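Local coordinates for alpha-L-rhamnosidase (Streptomyces avermitilis, PDB 3W5M), which releases terminal alpha-L-rhamnose from flavonoids such as naringin and rutin and from gum arabic, and binds L-rhamnose through a calcium-dependent carbohydrate-binding module, at residues S139-P144 with P279-A284; I237-L242 with K250-A255. All coordinates share one frame; numbering follows the deposited sequence.

Contact 1. Residues S139-P144 with P279-A284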
ATOM      1  N   SER A 139      17.158   8.393 -37.268  1.00 20.44           N
ATOM      2  CA  SER A 139      16.639   7.358 -38.163  1.00 21.72           C
ATOM      3  C   SER A 139      17.004   5.994 -37.649  1.00 20.54           C
ATOM      4  O   SER A 139      18.101   5.808 -37.073  1.00 18.80           O
ATOM      5  CB  SER A 139      17.262   7.539 -39.532  1.00 22.36           C
ATOM      6  OG  SER A 139      16.846   8.778 -40.064  1.00 27.29           O
ATOM      7  N   TRP A 140      16.101   5.026 -37.847  1.00 19.81           N
ATOM      8  CA  TRP A 140      16.426   3.624 -37.634  1.00 19.39           C
ATOM      9  C   TRP A 140      17.278   3.171 -38.799  1.00 19.20           C
ATOM     10  O   TRP A 140      16.903   3.400 -39.950  1.00 19.84           O
ATOM     11  CB  TRP A 140      15.177   2.747 -37.617  1.00 18.58           C
ATOM     12  CG  TRP A 140      14.263   3.029 -36.468  1.00 20.25           C
ATOM     13  CD1 TRP A 140      13.265   3.937 -36.432  1.00 18.81           C
ATOM     14  CD2 TRP A 140      14.228   2.335 -35.219  1.00 19.60           C
ATOM     15  NE1 TRP A 140      12.628   3.900 -35.209  1.00 20.76           N
ATOM     16  CE2 TRP A 140      13.196   2.917 -34.446  1.00 20.14           C
ATOM     17  CE3 TRP A 140      14.974   1.277 -34.672  1.00 19.76           C
ATOM     18  CZ2 TRP A 140      12.869   2.465 -33.156  1.00 20.84           C
ATOM     19  CZ3 TRP A 140      14.672   0.850 -33.386  1.00 20.30           C
ATOM     20  CH2 TRP A 140      13.620   1.442 -32.640  1.00 19.52           C
ATOM     21  N   ILE A 141      18.438   2.586 -38.511  1.00 17.59           N
ATOM     22  CA  ILE A 141      19.335   2.151 -39.575  1.00 18.08           C
ATOM     23  C   ILE A 141      19.663   0.670 -39.480  1.00 17.54           C
ATOM     24  O   ILE A 141      19.522   0.043 -38.413  1.00 18.14           O
ATOM     25  CB  ILE A 141      20.644   2.998 -39.657  1.00 17.85           C
ATOM     26  CG1 ILE A 141      21.484   2.896 -38.385  1.00 17.53           C
ATOM     27  CG2 ILE A 141      20.311   4.431 -39.940  1.00 17.96           C
ATOM     28  CD1 ILE A 141      22.904   3.394 -38.595  1.00 17.92           C
ATOM     29  N   TRP A 142      20.079   0.099 -40.618  1.00 18.68           N
ATOM     30  CA  TRP A 142      20.557  -1.272 -40.668  1.00 18.24           C
ATOM     31  C   TRP A 142      21.570  -1.383 -41.776  1.00 17.79           C
ATOM     32  O   TRP A 142      21.869  -0.401 -42.447  1.00 18.19           O
ATOM     33  CB  TRP A 142      19.358  -2.234 -40.905  1.00 18.29           C
ATOM     34  CG  TRP A 142      19.643  -3.631 -40.586  1.00 22.55           C
ATOM     35  CD1 TRP A 142      19.687  -4.685 -41.474  1.00 22.46           C
ATOM     36  CD2 TRP A 142      19.896  -4.191 -39.289  1.00 23.39           C
ATOM     37  NE1 TRP A 142      19.956  -5.850 -40.803  1.00 24.42           N
ATOM     38  CE2 TRP A 142      20.096  -5.587 -39.468  1.00 24.76           C
ATOM     39  CE3 TRP A 142      19.988  -3.652 -37.994  1.00 25.76           C
ATOM     40  CZ2 TRP A 142      20.401  -6.456 -38.398  1.00 26.11           C
ATOM     41  CZ3 TRP A 142      20.279  -4.528 -36.923  1.00 26.40           C
ATOM     42  CH2 TRP A 142      20.479  -5.913 -37.146  1.00 25.60           C
ATOM     43  N   PHE A 143      22.110  -2.579 -41.962  1.00 18.54           N
ATOM     44  CA  PHE A 143      22.902  -2.870 -43.149  1.00 19.92           C
ATOM     45  C   PHE A 143      22.006  -2.780 -44.412  1.00 21.32           C
ATOM     46  O   PHE A 143      20.802  -3.118 -44.340  1.00 21.48           O
ATOM     47  CB  PHE A 143      23.562  -4.248 -43.018  1.00 19.50           C
ATOM     48  CG  PHE A 143      24.438  -4.589 -44.196  1.00 20.33           C
ATOM     49  CD1 PHE A 143      25.753  -4.131 -44.252  1.00 19.14           C
ATOM     50  CD2 PHE A 143      23.912  -5.270 -45.301  1.00 21.89           C
ATOM     51  CE1 PHE A 143      26.550  -4.411 -45.349  1.00 19.87           C
ATOM     52  CE2 PHE A 143      24.703  -5.524 -46.418  1.00 21.54           C
ATOM     53  CZ  PHE A 143      26.025  -5.103 -46.439  1.00 23.11           C
ATOM     54  N   PRO A 144      22.564  -2.300 -45.548  1.00 21.25           N
ATOM     55  CA  PRO A 144      21.749  -2.177 -46.763  1.00 21.92           C
ATOM     56  C   PRO A 144      21.468  -3.539 -47.379  1.00 23.15           C
ATOM     57  O   PRO A 144      22.127  -3.939 -48.346  1.00 21.77           O
ATOM     58  CB  PRO A 144      22.621  -1.319 -47.698  1.00 22.71           C
ATOM     59  CG  PRO A 144      24.030  -1.554 -47.214  1.00 22.57           C
ATOM     60  CD  PRO A 144      23.872  -1.624 -45.711  1.00 22.16           C
ATOM     61  N   PRO A 279      30.010  -0.419 -47.037  1.00 22.69           N
ATOM     62  CA  PRO A 279      28.976   0.438 -47.618  1.00 21.34           C
ATOM     63  C   PRO A 279      28.339   1.347 -46.582  1.00 22.25           C
ATOM     64  O   PRO A 279      28.454   1.089 -45.367  1.00 21.92           O
ATOM     65  CB  PRO A 279      27.913  -0.563 -48.096  1.00 21.94           C
ATOM     66  CG  PRO A 279      28.184  -1.822 -47.354  1.00 20.57           C
ATOM     67  CD  PRO A 279      29.642  -1.846 -47.052  1.00 22.08           C
ATOM     68  N   ALA A 280      27.660   2.398 -47.035  1.00 21.56           N
ATOM     69  CA  ALA A 280      26.884   3.243 -46.133  1.00 20.01           C
ATOM     70  C   ALA A 280      25.747   2.431 -45.502  1.00 20.98           C
ATOM     71  O   ALA A 280      25.149   1.575 -46.165  1.00 20.77           O
ATOM     72  CB  ALA A 280      26.294   4.432 -46.884  1.00 20.45           C
ATOM     73  N   ALA A 281      25.452   2.701 -44.226  1.00 19.43           N
ATOM     74  CA  ALA A 281      24.263   2.166 -43.596  1.00 19.63           C
ATOM     75  C   ALA A 281      23.020   2.649 -44.352  1.00 20.10           C
ATOM     76  O   ALA A 281      23.037   3.724 -44.971  1.00 21.46           O
ATOM     77  CB  ALA A 281      24.192   2.576 -42.128  1.00 17.66           C
ATOM     78  N   LYS A 282      21.965   1.846 -44.309  1.00 19.10           N
ATOM     79  CA  LYS A 282      20.686   2.176 -44.922  1.00 20.42           C
ATOM     80  C   LYS A 282      19.694   2.617 -43.848  1.00 20.99           C
ATOM     81  O   LYS A 282      19.564   1.966 -42.802  1.00 21.07           O
ATOM     82  CB  LYS A 282      20.137   0.928 -45.630  1.00 21.15           C
ATOM     83  CG  LYS A 282      18.826   1.162 -46.373  1.00 26.40           C
ATOM     84  CD  LYS A 282      18.224  -0.156 -46.817  1.00 29.31           C
ATOM     85  CE  LYS A 282      16.757   0.018 -47.218  1.00 31.92           C
ATOM     86  NZ  LYS A 282      16.566   1.161 -48.149  1.00 31.80           N
ATOM     87  N   VAL A 283      18.981   3.713 -44.124  1.00 20.23           N
ATOM     88  CA  VAL A 283      17.879   4.126 -43.257  1.00 19.73           C
ATOM     89  C   VAL A 283      16.752   3.114 -43.500  1.00 19.77           C
ATOM     90  O   VAL A 283      16.303   2.917 -44.661  1.00 19.45           O
ATOM     91  CB  VAL A 283      17.412   5.560 -43.557  1.00 18.97           C
ATOM     92  CG1 VAL A 283      16.131   5.905 -42.785  1.00 18.13           C
ATOM     93  CG2 VAL A 283      18.505   6.571 -43.234  1.00 20.32           C
ATOM     94  N   ALA A 284      16.323   2.458 -42.421  1.00 19.43           N
ATOM     95  CA  ALA A 284      15.189   1.515 -42.459  1.00 20.62           C
ATOM     96  C   ALA A 284      13.854   2.267 -42.319  1.00 21.15           C
ATOM     97  O   ALA A 284      12.852   1.893 -42.933  1.00 20.85           O
ATOM     98  CB  ALA A 284      15.328   0.444 -41.355  1.00 19.81           C
TER

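Contact 2. Residues I237-L242 with K250-A255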
ATOM      1  N   ILE A 237      18.687   2.764 -33.569  1.00 16.95           N
ATOM      2  CA  ILE A 237      18.566   4.197 -33.690  1.00 17.82           C
ATOM      3  C   ILE A 237      19.291   4.841 -32.498  1.00 18.65           C
ATOM      4  O   ILE A 237      19.274   4.280 -31.378  1.00 18.53           O
ATOM      5  CB  ILE A 237      17.059   4.564 -33.674  1.00 18.16           C
ATOM      6  CG1 ILE A 237      16.839   6.070 -33.950  1.00 18.56           C
ATOM      7  CG2 ILE A 237      16.411   4.106 -32.344  1.00 18.86           C
ATOM      8  CD1 ILE A 237      15.382   6.416 -34.309  1.00 18.95           C
ATOM      9  N   CYS A 238      19.924   5.997 -32.708  1.00 19.30           N
ATOM     10  CA  CYS A 238      20.529   6.688 -31.570  1.00 20.10           C
ATOM     11  C   CYS A 238      20.562   8.194 -31.779  1.00 19.41           C
ATOM     12  O   CYS A 238      20.401   8.680 -32.918  1.00 19.16           O
ATOM     13  CB  CYS A 238      21.944   6.147 -31.258  1.00 21.81           C
ATOM     14  SG  CYS A 238      23.219   6.687 -32.426  1.00 24.68           S
ATOM     15  N   VAL A 239      20.723   8.927 -30.670  1.00 18.50           N
ATOM     16  CA  VAL A 239      21.140  10.330 -30.732  1.00 19.50           C
ATOM     17  C   VAL A 239      22.239  10.528 -29.693  1.00 19.86           C
ATOM     18  O   VAL A 239      22.111  10.093 -28.549  1.00 20.70           O
ATOM     19  CB  VAL A 239      20.008  11.354 -30.446  1.00 19.44           C
ATOM     20  CG1 VAL A 239      20.533  12.786 -30.601  1.00 20.22           C
ATOM     21  CG2 VAL A 239      18.824  11.150 -31.380  1.00 22.78           C
ATOM     22  N   LEU A 240      23.304  11.175 -30.122  1.00 21.01           N
ATOM     23  CA  LEU A 240      24.357  11.599 -29.202  1.00 21.55           C
ATOM     24  C   LEU A 240      24.206  13.105 -29.069  1.00 22.66           C
ATOM     25  O   LEU A 240      24.338  13.835 -30.053  1.00 22.84           O
ATOM     26  CB  LEU A 240      25.736  11.203 -29.733  1.00 19.85           C
ATOM     27  CG  LEU A 240      26.983  11.787 -29.024  1.00 20.02           C
ATOM     28  CD1 LEU A 240      27.100  11.186 -27.634  1.00 21.68           C
ATOM     29  CD2 LEU A 240      28.209  11.467 -29.863  1.00 22.16           C
ATOM     30  N   VAL A 241      23.851  13.560 -27.867  1.00 23.88           N
ATOM     31  CA  VAL A 241      23.684  15.011 -27.606  1.00 25.31           C
ATOM     32  C   VAL A 241      24.931  15.551 -26.911  1.00 24.99           C
ATOM     33  O   VAL A 241      25.288  15.083 -25.851  1.00 27.74           O
ATOM     34  CB  VAL A 241      22.471  15.298 -26.702  1.00 24.97           C
ATOM     35  CG1 VAL A 241      22.407  16.789 -26.356  1.00 25.90           C
ATOM     36  CG2 VAL A 241      21.173  14.883 -27.399  1.00 26.99           C
ATOM     37  N   LEU A 242      25.575  16.534 -27.505  1.00 26.56           N
ATOM     38  CA  LEU A 242      26.710  17.167 -26.859  1.00 26.95           C
ATOM     39  C   LEU A 242      26.285  18.563 -26.441  1.00 29.64           C
ATOM     40  O   LEU A 242      25.858  19.368 -27.284  1.00 30.81           O
ATOM     41  CB  LEU A 242      27.894  17.250 -27.819  1.00 26.71           C
ATOM     42  CG  LEU A 242      28.539  16.001 -28.439  1.00 28.28           C
ATOM     43  CD1 LEU A 242      28.680  14.894 -27.395  1.00 28.09           C
ATOM     44  CD2 LEU A 242      27.817  15.501 -29.699  1.00 28.10           C
ATOM     45  N   LYS A 250      23.698  17.669 -32.037  1.00 28.98           N
ATOM     46  CA  LYS A 250      23.213  16.285 -32.073  1.00 28.48           C
ATOM     47  C   LYS A 250      23.838  15.497 -33.220  1.00 26.75           C
ATOM     48  O   LYS A 250      23.953  16.013 -34.325  1.00 27.76           O
ATOM     49  CB  LYS A 250      21.693  16.261 -32.188  1.00 29.83           C
ATOM     50  CG  LYS A 250      20.983  16.754 -30.930  1.00 31.71           C
ATOM     51  CD  LYS A 250      19.483  16.697 -31.116  1.00 33.13           C
ATOM     52  CE  LYS A 250      18.776  17.493 -30.038  1.00 34.79           C
ATOM     53  NZ  LYS A 250      17.381  16.998 -29.924  1.00 37.11           N
ATOM     54  N   ILE A 251      24.247  14.257 -32.951  1.00 24.26           N
ATOM     55  CA  ILE A 251      24.723  13.332 -33.973  1.00 23.14           C
ATOM     56  C   ILE A 251      23.689  12.203 -34.034  1.00 22.16           C
ATOM     57  O   ILE A 251      23.337  11.638 -32.996  1.00 20.49           O
ATOM     58  CB  ILE A 251      26.100  12.707 -33.589  1.00 24.62           C
ATOM     59  CG1 ILE A 251      27.191  13.778 -33.331  1.00 26.13           C
ATOM     60  CG2 ILE A 251      26.573  11.674 -34.612  1.00 24.61           C
ATOM     61  CD1 ILE A 251      27.363  14.823 -34.401  1.00 28.52           C
ATOM     62  N   PHE A 252      23.221  11.871 -35.236  1.00 20.62           N
ATOM     63  CA  PHE A 252      22.185  10.840 -35.374  1.00 21.82           C
ATOM     64  C   PHE A 252      22.701   9.557 -35.973  1.00 21.19           C
ATOM     65  O   PHE A 252      23.743   9.555 -36.621  1.00 20.72           O
ATOM     66  CB  PHE A 252      21.094  11.370 -36.312  1.00 24.00           C
ATOM     67  CG  PHE A 252      20.455  12.640 -35.834  1.00 24.58           C
ATOM     68  CD1 PHE A 252      19.650  12.640 -34.695  1.00 26.08           C
ATOM     69  CD2 PHE A 252      20.654  13.838 -36.516  1.00 27.29           C
ATOM     70  CE1 PHE A 252      19.031  13.807 -34.261  1.00 25.56           C
ATOM     71  CE2 PHE A 252      20.046  15.013 -36.075  1.00 30.01           C
ATOM     72  CZ  PHE A 252      19.245  14.988 -34.943  1.00 28.08           C
ATOM     73  N   SER A 253      21.944   8.466 -35.788  1.00 21.57           N
ATOM     74  CA  SER A 253      22.087   7.285 -36.632  1.00 19.92           C
ATOM     75  C   SER A 253      21.448   7.633 -37.995  1.00 21.18           C
ATOM     76  O   SER A 253      20.309   8.143 -38.068  1.00 21.36           O
ATOM     77  CB  SER A 253      21.405   6.071 -35.994  1.00 20.18           C
ATOM     78  OG  SER A 253      20.093   6.421 -35.535  1.00 19.20           O
ATOM     79  N   ASP A 254      22.197   7.405 -39.063  1.00 21.19           N
ATOM     80  CA  ASP A 254      21.769   7.840 -40.410  1.00 21.75           C
ATOM     81  C   ASP A 254      22.756   7.272 -41.438  1.00 21.24           C
ATOM     82  O   ASP A 254      23.616   6.464 -41.070  1.00 20.05           O
ATOM     83  CB  ASP A 254      21.583   9.375 -40.516  1.00 24.99           C
ATOM     84  CG  ASP A 254      22.872  10.166 -40.261  1.00 26.69           C
ATOM     85  OD1 ASP A 254      23.979   9.649 -40.473  1.00 27.59           O
ATOM     86  OD2 ASP A 254      22.758  11.335 -39.838  1.00 29.37           O
ATOM     87  N   ALA A 255      22.616   7.648 -42.719  1.00 20.98           N
ATOM     88  CA  ALA A 255      23.451   7.070 -43.796  1.00 21.30           C
ATOM     89  C   ALA A 255      24.920   7.551 -43.800  1.00 22.34           C
ATOM     90  O   ALA A 255      25.734   7.100 -44.618  1.00 24.67           O
ATOM     91  CB  ALA A 255      22.804   7.307 -45.172  1.00 21.97           C
TER

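Contact 1. Residues S139-P144 with P279-A284
Ile141 faces Val283 and Trp142 pairs with Lys282 where strands 139-142 and 282-286 form a two-stranded antiparallel sheet, which joins the two ends of the CBM67 carbohydrate-binding module. The tight part is the backbone ladder. Trp142 and Lys282 are a hydrogen-bonded pair, with Trp142 N to Lys282 O and Lys282 N to Trp142 O both 2.9 Å. A third bond runs from Ala284 N to Trp140 O at 2.7 Å. Beside this ladder, CD1 of the buried Ile141 reaches CB of Ala281 at 3.8 Å; Ala281, just before the strand, has only a methyl, which lets the backbones come close here. The indoles of Trp140 and Trp142 lead away from the partner strand: Trp140 stacks on Trp292 and lies near the rhamnose-binding Trp203, while NE1 of Trp142 bonds to Glu145. Beyond the ladder the contact becomes looser and partly exposed, carried by prolines whose missing N-H matters little outside a strand. Pro144 lays its CA against CB of Lys282, and its ring crosses that of Pro279 at about a right angle. Phe143 holds CG anti to its backbone N (chi1 -178°), and its ring extends to Pro279, whose CG approaches CE1 obliquely, at 3.7 Å.

Contact 2. Residues I237-L242 with K250-A255
Ser253 gives strand 237-242 both a backbone and a side-chain partner at the open end of an antiparallel beta hairpin of the CBM67 module. Its OG accepts the N-H of Cys238 at 2.9 Å, and its own N donates to Cys238 O over a longer 3.3 Å, from 37° above the carbonyl plane. The turn of OG into the crowded position between backbone N and carbonyl carbon (chi1 47°) accompanies this grip. Further along, Leu240 and Ile251 form a regular hydrogen-bonded pair: Leu240 N to Ile251 O and Ile251 N to Leu240 O are both 2.9 Å. On the face bearing Val239, CG2 of that valine meets the ring edge of Phe252 at CD1, 3.7 Å away, and Lys250 lays its aliphatic CG against CG2 of Val241. On the face bearing Leu240, CD2 of Leu242 packs against CG1 of Ile251, whose side chain also touches Val163 and Arg161. In the second shell, Ser253 OG is hydrogen-bonded to Ser139 O and Ser138 OG, and strand 171-179 flanks strand 235-244, leaving 247-252 as an outermost strand of this four-stranded antiparallel sheet. An alanine at Ser253 would probably leave the N-H of Cys238, the carbonyl of Ser139 and the hydroxyl of Ser138 without this shared partner. A small hydroxyl thus serves several polar groups where the hairpin pairing gives way to a loop, while apolar packing runs along the strands.

Overall arrangement
Following the chain from the N terminus, residues 139-144 come first and pair with 279-284, so contact 1 closes a long loop, all strand and coil, that contains most of CBM67. Contact 2 is nested inside it: 237-242 and 250-255 are joined by a short hairpin turn in a four-stranded antiparallel sheet, where strand 247-252 is an edge strand and 235-244 its inner neighbour. The centres of the two contacts are about 13 Å apart, and they meet directly at Ser139 and Ser253, with Ala255 packing on Ala280 and Ala281. The small terminal sheet of the module is thereby tied to the hairpin, while the side chain of Trp142 lies near that of the calcium ligand Asn228, about 8 Å from the calcium itself.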